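Local coordinates for DPS family protein (Vibrio cholerae O1 biovar El Tor, PDB 3IQ1) that belongs to the Dps family of ferritin-like proteins, assembles as a twelve-chain shell, and probably binds and oxidises iron, at residues N24-L27 with A28-V32; Y60-L63 with Q64-I67; L125-A128 with G129-G132; F114-L117 with L118-R122. All coordinates share one frame; numbering follows the deposited sequence.

Contact 1 of 4, residues N24-L27 with A28-V32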
# COMPACT_ATOMS: atom_id res chain seq x y z
N ASN B 24 7.72 37.52 -6.74
CA ASN B 24 8.63 37.59 -5.63
C ASN B 24 8.00 38.31 -4.47
O ASN B 24 8.20 37.89 -3.31
CB ASN B 24 9.93 38.31 -6.04
CG ASN B 24 11.04 37.39 -6.32
OD1 ASN B 24 11.82 37.60 -7.29
ND2 ASN B 24 11.17 36.36 -5.50
N ASN B 25 7.23 39.37 -4.72
CA ASN B 25 6.53 40.03 -3.58
C ASN B 25 5.50 39.09 -2.97
O ASN B 25 5.29 39.02 -1.78
CB ASN B 25 5.91 41.36 -3.99
CG ASN B 25 6.94 42.41 -4.23
OD1 ASN B 25 8.05 42.40 -3.63
ND2 ASN B 25 6.57 43.41 -5.06
N LEU B 26 4.85 38.32 -3.82
CA LEU B 26 3.91 37.31 -3.34
C LEU B 26 4.62 36.28 -2.46
O LEU B 26 4.10 35.90 -1.42
CB LEU B 26 3.19 36.64 -4.49
CG LEU B 26 2.12 35.58 -4.16
CD1 LEU B 26 0.93 36.14 -3.44
CD2 LEU B 26 1.71 34.89 -5.45
N LEU B 27 5.75 35.78 -2.92
CA LEU B 27 6.58 34.80 -2.20
C LEU B 27 6.96 35.33 -0.83
O LEU B 27 6.87 34.60 0.15
CB LEU B 27 7.81 34.46 -3.05
CG LEU B 27 8.84 33.56 -2.40
CD1 LEU B 27 8.23 32.23 -2.01
CD2 LEU B 27 10.01 33.36 -3.34
N ALA B 28 7.34 36.60 -0.75
CA ALA B 28 7.62 37.24 0.55
C ALA B 28 6.46 37.17 1.51
O ALA B 28 6.64 36.85 2.69
CB ALA B 28 8.04 38.68 0.33
N ASN B 29 5.26 37.47 1.00
CA ASN B 29 4.08 37.37 1.80
C ASN B 29 3.84 35.93 2.25
O ASN B 29 3.50 35.70 3.40
CB ASN B 29 2.88 37.92 1.06
CG ASN B 29 2.86 39.46 1.06
OD1 ASN B 29 2.65 40.09 -0.02
ND2 ASN B 29 3.04 40.06 2.17
N TYR B 30 3.96 34.98 1.33
CA TYR B 30 3.83 33.58 1.72
C TYR B 30 4.74 33.17 2.84
O TYR B 30 4.35 32.39 3.73
CB TYR B 30 4.02 32.62 0.55
CG TYR B 30 2.80 32.25 -0.23
CD1 TYR B 30 2.38 32.99 -1.33
CD2 TYR B 30 2.06 31.16 0.10
CE1 TYR B 30 1.28 32.65 -2.04
CE2 TYR B 30 0.93 30.80 -0.66
CZ TYR B 30 0.54 31.55 -1.69
OH TYR B 30 -0.60 31.17 -2.39
N GLN B 31 5.97 33.63 2.78
CA GLN B 31 7.02 33.16 3.69
C GLN B 31 6.71 33.70 5.10
O GLN B 31 6.73 32.92 6.08
CB GLN B 31 8.39 33.57 3.16
CG GLN B 31 8.86 32.72 1.98
CD GLN B 31 9.44 31.38 2.38
OE1 GLN B 31 8.92 30.72 3.30
NE2 GLN B 31 10.46 30.90 1.63
N VAL B 32 6.40 35.00 5.21
CA VAL B 32 6.00 35.55 6.50
C VAL B 32 4.73 34.90 7.03
O VAL B 32 4.65 34.54 8.21
CB VAL B 32 5.86 37.08 6.46
CG1 VAL B 32 5.38 37.65 7.84
CG2 VAL B 32 7.21 37.74 6.09
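Leu26 and Tyr30 lie side by side, one helical turn apart, with both side chains pointing the same way. This is the tight part of the contact. Leu26 CG comes within 3.7 Å of Tyr30 CE1, and its methyl CD1 is 3.8 Å from the same ring carbon. The first torsion of Leu26 (chi1 -178°) puts CG opposite the backbone N, and the branch reaches forward to the ring. Leu26 O lies at the edge of the Tyr30 ring, 3.4 Å from Tyr30 CD1. It also accepts the backbone N-H of Tyr30, with Tyr30 N and Leu26 O 2.9 Å apart and the donor in the carbonyl plane.

The pairing of Leu27 with Gln31 is looser. The two side chains again run alongside, but Leu27 CD1 stays 4.1 Å from Gln31 CG. The Gln31 chain bends beyond CB, and its NE2 bonds to Tyr88 OH of helix 85-91. Asn25 lies on the partly exposed side and meets the next turn mainly through its backbone.

The whole unit is one piece of helix 13-43 in the ferritin-like four-helix bundle. Tyr30 OH is held by Gln121 and Gln147, which lie on two other bundle helices. Leu26 packs on helix 103-131, Gln31 on Ile67 of helix 49-76, and Ala28 on the short helix 85-91.

Contact 2 of 4, residues Y60-L63 with Q64-I67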
# COMPACT_ATOMS: atom_id res chain seq x y z
N TYR B 60 -0.16 25.15 7.08
CA TYR B 60 1.22 25.48 6.71
C TYR B 60 1.91 24.48 5.76
O TYR B 60 2.76 24.88 4.96
CB TYR B 60 2.11 25.84 7.90
CG TYR B 60 2.56 24.76 8.84
CD1 TYR B 60 2.25 24.83 10.17
CD2 TYR B 60 3.36 23.74 8.41
CE1 TYR B 60 2.70 23.89 11.05
CE2 TYR B 60 3.83 22.76 9.30
CZ TYR B 60 3.51 22.87 10.61
OH TYR B 60 3.99 21.91 11.51
N THR B 61 1.48 23.22 5.78
CA THR B 61 1.97 22.20 4.87
C THR B 61 1.57 22.56 3.43
O THR B 61 2.38 22.44 2.50
CB THR B 61 1.45 20.82 5.30
OG1 THR B 61 2.02 20.52 6.58
CG2 THR B 61 1.91 19.76 4.33
N ASP B 62 0.32 22.97 3.26
CA ASP B 62 -0.21 23.39 1.95
C ASP B 62 0.50 24.70 1.51
O ASP B 62 0.89 24.85 0.35
CB ASP B 62 -1.74 23.54 2.03
CG ASP B 62 -2.49 22.18 2.05
OD1 ASP B 62 -1.89 21.15 1.59
OD2 ASP B 62 -3.68 22.11 2.49
N LEU B 63 0.76 25.63 2.44
CA LEU B 63 1.51 26.85 2.08
C LEU B 63 2.92 26.55 1.60
O LEU B 63 3.41 27.18 0.66
CB LEU B 63 1.58 27.82 3.27
CG LEU B 63 0.33 28.54 3.82
CD1 LEU B 63 0.61 29.36 5.08
CD2 LEU B 63 -0.27 29.45 2.69
N GLN B 64 3.54 25.53 2.22
CA GLN B 64 4.91 25.16 1.89
C GLN B 64 4.94 24.62 0.46
O GLN B 64 5.86 24.99 -0.30
CB GLN B 64 5.46 24.12 2.85
CG GLN B 64 6.89 23.79 2.48
CD GLN B 64 7.87 24.57 3.31
OE1 GLN B 64 7.71 25.77 3.55
NE2 GLN B 64 8.88 23.87 3.81
N LEU B 65 3.94 23.83 0.10
CA LEU B 65 3.83 23.34 -1.29
C LEU B 65 3.80 24.53 -2.27
O LEU B 65 4.46 24.52 -3.31
CB LEU B 65 2.58 22.44 -1.52
CG LEU B 65 2.59 21.08 -0.78
CD1 LEU B 65 1.28 20.29 -0.90
CD2 LEU B 65 3.72 20.25 -1.31
N LYS B 66 3.02 25.54 -1.92
CA LYS B 66 2.83 26.72 -2.79
C LYS B 66 4.07 27.54 -2.88
O LYS B 66 4.40 28.04 -3.94
CB LYS B 66 1.63 27.53 -2.33
CG LYS B 66 0.30 26.80 -2.65
CD LYS B 66 -0.96 27.60 -2.38
CE LYS B 66 -2.25 26.94 -2.84
NZ LYS B 66 -2.65 25.75 -1.98
N ILE B 67 4.80 27.69 -1.77
CA ILE B 67 6.05 28.39 -1.74
C ILE B 67 7.06 27.75 -2.70
O ILE B 67 7.72 28.45 -3.49
CB ILE B 67 6.63 28.44 -0.32
CG1 ILE B 67 5.88 29.48 0.51
CG2 ILE B 67 8.07 28.81 -0.39
CD1 ILE B 67 6.10 29.30 2.04
O HOH W 1 -0.94 23.57 -1.48
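Asp62 and Lys66 meet one turn apart on helix 49-76, a long helix of the ferritin-like four-helix bundle in a region predicted to form coiled coil. Their link runs through the backbone and a water, not through a direct pair of charges. Asp62 O accepts the N-H of Lys66, with N and O 3.2 Å apart. The same oxygen accepts a second bond from a water, which in turn accepts one from Lys66 NZ. Two donors thus grip Asp62 O. The carboxylate stays apart from the ammonium group, with Asp62 OD2 5.9 Å from Lys66 NZ.

Lys66 runs extended until a bend at chi4 (72°) turns NZ to the water. NZ also forms a salt bridge with Glu146 on helix 134-158, which probably steadies its positive charge inside the buried part of the bundle.

The other carbonyls of the first turn are used in the ordinary helical way. Tyr60 O takes Gln64 N, Thr61 O takes Leu65 N, and Leu63 O takes Ile67 N. The last is the shortest, with Ile67 N 2.8 Å from Leu63 O. Thr61 OG1 bonds back to the carbonyl of Glu57. Gln64 NE2 makes a weak hydrogen bond to Tyr34 OH of a second subunit. The Leu65 side chain lies on the exposed side, beside the Asp62 carboxylate. There the methyl carbon Leu65 CD1 comes to 4.1 Å from Asp62 OD1.

Contact 3 of 4, residues L125-A128 with G129-G132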
# COMPACT_ATOMS: atom_id res chain seq x y z
N LEU B 125 -2.69 37.43 -11.79
CA LEU B 125 -3.48 36.77 -12.83
C LEU B 125 -3.86 37.73 -13.95
O LEU B 125 -3.76 37.41 -15.13
CB LEU B 125 -4.73 36.13 -12.25
CG LEU B 125 -5.69 35.45 -13.21
CD1 LEU B 125 -5.02 34.32 -13.89
CD2 LEU B 125 -6.89 34.94 -12.40
N GLU B 126 -4.33 38.90 -13.56
CA GLU B 126 -4.75 39.89 -14.56
C GLU B 126 -3.56 40.32 -15.43
O GLU B 126 -3.67 40.40 -16.65
CB GLU B 126 -5.32 41.13 -13.86
CG GLU B 126 -5.98 42.10 -14.79
CD GLU B 126 -6.78 43.21 -14.08
OE1 GLU B 126 -7.24 43.02 -12.93
OE2 GLU B 126 -6.95 44.27 -14.72
N LEU B 127 -2.42 40.61 -14.80
CA LEU B 127 -1.23 41.06 -15.54
C LEU B 127 -0.78 39.96 -16.50
O LEU B 127 -0.44 40.20 -17.66
CB LEU B 127 -0.12 41.39 -14.55
CG LEU B 127 1.20 41.85 -15.18
CD1 LEU B 127 0.99 43.12 -16.04
CD2 LEU B 127 2.23 42.12 -14.06
N ALA B 128 -0.74 38.72 -16.01
CA ALA B 128 -0.29 37.60 -16.82
C ALA B 128 -1.22 37.43 -18.03
O ALA B 128 -0.78 37.12 -19.13
CB ALA B 128 -0.28 36.32 -16.00
N GLY B 129 -2.51 37.63 -17.83
CA GLY B 129 -3.47 37.52 -18.94
C GLY B 129 -3.26 38.55 -20.04
O GLY B 129 -3.43 38.26 -21.25
N GLU B 130 -2.85 39.74 -19.64
CA GLU B 130 -2.60 40.85 -20.54
C GLU B 130 -1.49 40.53 -21.50
O GLU B 130 -1.50 41.05 -22.61
CB GLU B 130 -2.24 42.12 -19.76
CG GLU B 130 -3.40 42.77 -19.04
CD GLU B 130 -3.00 43.89 -18.07
OE1 GLU B 130 -1.80 44.26 -18.02
OE2 GLU B 130 -3.90 44.42 -17.38
N THR B 131 -0.53 39.69 -21.12
CA THR B 131 0.54 39.35 -22.04
C THR B 131 0.59 37.91 -22.49
O THR B 131 1.52 37.51 -23.19
CB THR B 131 1.92 39.72 -21.48
OG1 THR B 131 2.07 39.24 -20.15
CG2 THR B 131 2.08 41.25 -21.55
N GLY B 132 -0.41 37.13 -22.11
CA GLY B 132 -0.47 35.74 -22.49
C GLY B 132 0.47 34.81 -21.77
O GLY B 132 0.89 33.79 -22.33
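Glu126 and Glu130 bring their carboxylates together one turn apart, near the end of helix 103-131. Glu126 OE2 and Glu130 OE2 are 4.0 Å apart, and the two carboxylate planes are turned 80° against each other. The torsions explain the meeting. Glu126 has CG opposite its backbone N (chi1 -171°), whereas Glu130 has CG opposite its carbonyl carbon (chi1 -73°). Both chains are extended beyond CG. The Glu130 chain therefore runs back over the preceding turn, with its CG 3.4 Å from Glu126 O.

Leu127 meets the other oxygen of Glu130. The two side chains cross at about a right angle, and Leu127 CD1 lies 3.6 Å from Glu130 OE1. On the bundle side, Leu127 and Ala128 pack on Leu19 of helix 13-43, while Leu125 packs on helix 134-158.

The helix closes with a Schellman motif at Gly132, which has a positive phi. In this last turn Thr131 N bonds to Ala128 O at 3.3 Å, from well above the carbonyl plane, and only weakly to Leu127 O. Thr131 OG1 sits 3.7 Å from both Leu127 O and Ala128 O.

Both glutamates are exposed, so solvent can screen them. Two carboxylates this close would probably repel each other mildly, and the nearby helix C-terminus would probably add to the negative potential. The pair may hold a proton slightly more readily than a lone glutamate.

Contact 4 of 4, residues F114-L117 with L118-R122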
# COMPACT_ATOMS: atom_id res chain seq x y z
N PHE B 114 -4.75 35.45 4.14
CA PHE B 114 -5.26 34.92 2.89
C PHE B 114 -5.94 35.99 2.06
O PHE B 114 -5.92 35.96 0.82
CB PHE B 114 -6.21 33.70 3.08
CG PHE B 114 -5.49 32.41 3.32
CD1 PHE B 114 -4.67 31.85 2.33
CD2 PHE B 114 -5.63 31.71 4.53
CE1 PHE B 114 -4.01 30.68 2.56
CE2 PHE B 114 -4.97 30.53 4.75
CZ PHE B 114 -4.16 30.00 3.76
N SER B 115 -6.56 36.97 2.71
CA SER B 115 -7.16 37.99 1.95
C SER B 115 -6.14 38.81 1.10
O SER B 115 -6.42 39.16 -0.04
CB SER B 115 -8.12 38.79 2.84
OG SER B 115 -9.20 37.90 3.32
N ILE B 116 -4.94 39.06 1.65
CA ILE B 116 -3.79 39.65 0.95
C ILE B 116 -3.26 38.74 -0.17
O ILE B 116 -3.07 39.17 -1.30
CB ILE B 116 -2.66 40.03 1.94
CG1 ILE B 116 -3.11 41.26 2.75
CG2 ILE B 116 -1.40 40.30 1.20
CD1 ILE B 116 -2.24 41.60 3.91
N LEU B 117 -3.05 37.46 0.12
CA LEU B 117 -2.62 36.55 -0.93
C LEU B 117 -3.62 36.56 -2.09
O LEU B 117 -3.24 36.59 -3.25
CB LEU B 117 -2.41 35.12 -0.37
CG LEU B 117 -1.37 34.98 0.74
CD1 LEU B 117 -1.22 33.47 1.06
CD2 LEU B 117 -0.04 35.62 0.34
N LEU B 118 -4.91 36.45 -1.79
CA LEU B 118 -5.89 36.38 -2.88
C LEU B 118 -5.86 37.64 -3.72
O LEU B 118 -5.91 37.57 -4.93
CB LEU B 118 -7.31 36.20 -2.31
CG LEU B 118 -7.67 34.81 -1.86
CD1 LEU B 118 -8.96 34.82 -1.08
CD2 LEU B 118 -7.76 33.79 -3.00
N HIS B 119 -5.80 38.79 -3.06
CA HIS B 119 -5.80 40.09 -3.74
C HIS B 119 -4.58 40.15 -4.67
O HIS B 119 -4.70 40.55 -5.84
CB HIS B 119 -5.76 41.16 -2.66
CG HIS B 119 -5.92 42.55 -3.15
ND1 HIS B 119 -4.85 43.28 -3.60
CD2 HIS B 119 -7.00 43.37 -3.17
CE1 HIS B 119 -5.28 44.48 -3.96
NE2 HIS B 119 -6.57 44.57 -3.67
N GLN B 120 -3.42 39.77 -4.16
CA GLN B 120 -2.16 39.85 -4.95
C GLN B 120 -2.17 38.85 -6.09
O GLN B 120 -1.76 39.15 -7.20
CB GLN B 120 -0.92 39.58 -4.12
CG GLN B 120 -0.32 40.64 -3.43
CD GLN B 120 0.96 40.05 -2.81
OE1 GLN B 120 0.86 39.12 -2.04
NE2 GLN B 120 2.07 40.46 -3.26
N GLN B 121 -2.72 37.65 -5.83
CA GLN B 121 -2.82 36.62 -6.87
C GLN B 121 -3.77 37.04 -7.99
O GLN B 121 -3.45 36.79 -9.14
CB GLN B 121 -3.19 35.28 -6.25
CG GLN B 121 -2.04 34.77 -5.40
CD GLN B 121 -2.31 33.71 -4.38
OE1 GLN B 121 -1.36 33.11 -3.91
NE2 GLN B 121 -3.57 33.37 -4.12
N ARG B 122 -4.88 37.71 -7.69
CA ARG B 122 -5.77 38.21 -8.71
C ARG B 122 -5.10 39.30 -9.59
O ARG B 122 -5.26 39.34 -10.80
CB ARG B 122 -7.02 38.77 -8.06
CG ARG B 122 -7.89 37.66 -7.43
CD ARG B 122 -8.97 38.26 -6.59
NE ARG B 122 -9.82 37.23 -6.01
CZ ARG B 122 -10.30 37.24 -4.77
NH1 ARG B 122 -10.04 38.27 -3.95
NH2 ARG B 122 -11.08 36.22 -4.35
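This is a turn-to-turn contact within the middle of helix 103-131, made by backbone hydrogen bonds, with side chains lying against the carbonyls of the turn before. Gln121 shows it most closely. Its CG lies 3.1 Å from Leu117 O and its CD 3.2 Å from that same oxygen. The extended chain (chi2 161°) carries the amide back along the helix, past the Leu117 carbonyl. Gln121 N also bonds to Leu117 O, at 2.8 Å. The amide end is taken up by other helices: OE1 bonds to Tyr30 OH and NE2 to Gln147 OE1.

Leu118, almost one turn earlier, does the same. Its CG rests 3.4 Å from Phe114 O, which accepts the Leu118 backbone N-H. In the ferritin-like four-helix bundle these inward residues join helix 103-131 to helices 13-43 and 134-158, and Phe114 meets Phe33 of helix 13-43 edge-to-face.

Leu118 CB lies over one face of the Arg122 guanidinium, toward its rim. Arg122 NH2 makes a salt bridge with Glu148 and a hydrogen bond to the carbonyl of Ile9 of a third subunit.

On the partly exposed side, the side chains of Ile116 and Gln120 lie obliquely to one another. Gln120 N bonds to Ile116 O at 2.9 Å, nearly straight (165°), with the donor close to the C=O axis.

How the contacts relate
From the N terminus, contact 1 comes first on helix 13-43, then contact 2 on helix 49-76, then contacts 4 and 3 on helix 103-131. Each is local to its own helix and closes no long loop; contact 3 runs out past the helix end. None nests in or crosses another. Contacts 1 and 2 touch side by side, Tyr30 against Lys66 and Ile67. Contact 1 meets contact 4 where Tyr30 reaches Gln121. Contact 2 reaches contact 4 through Leu63 and Phe114. These three join three helices of the bundle. Contact 3 lies toward the helix end, about 16 Å from contact 4 between centres.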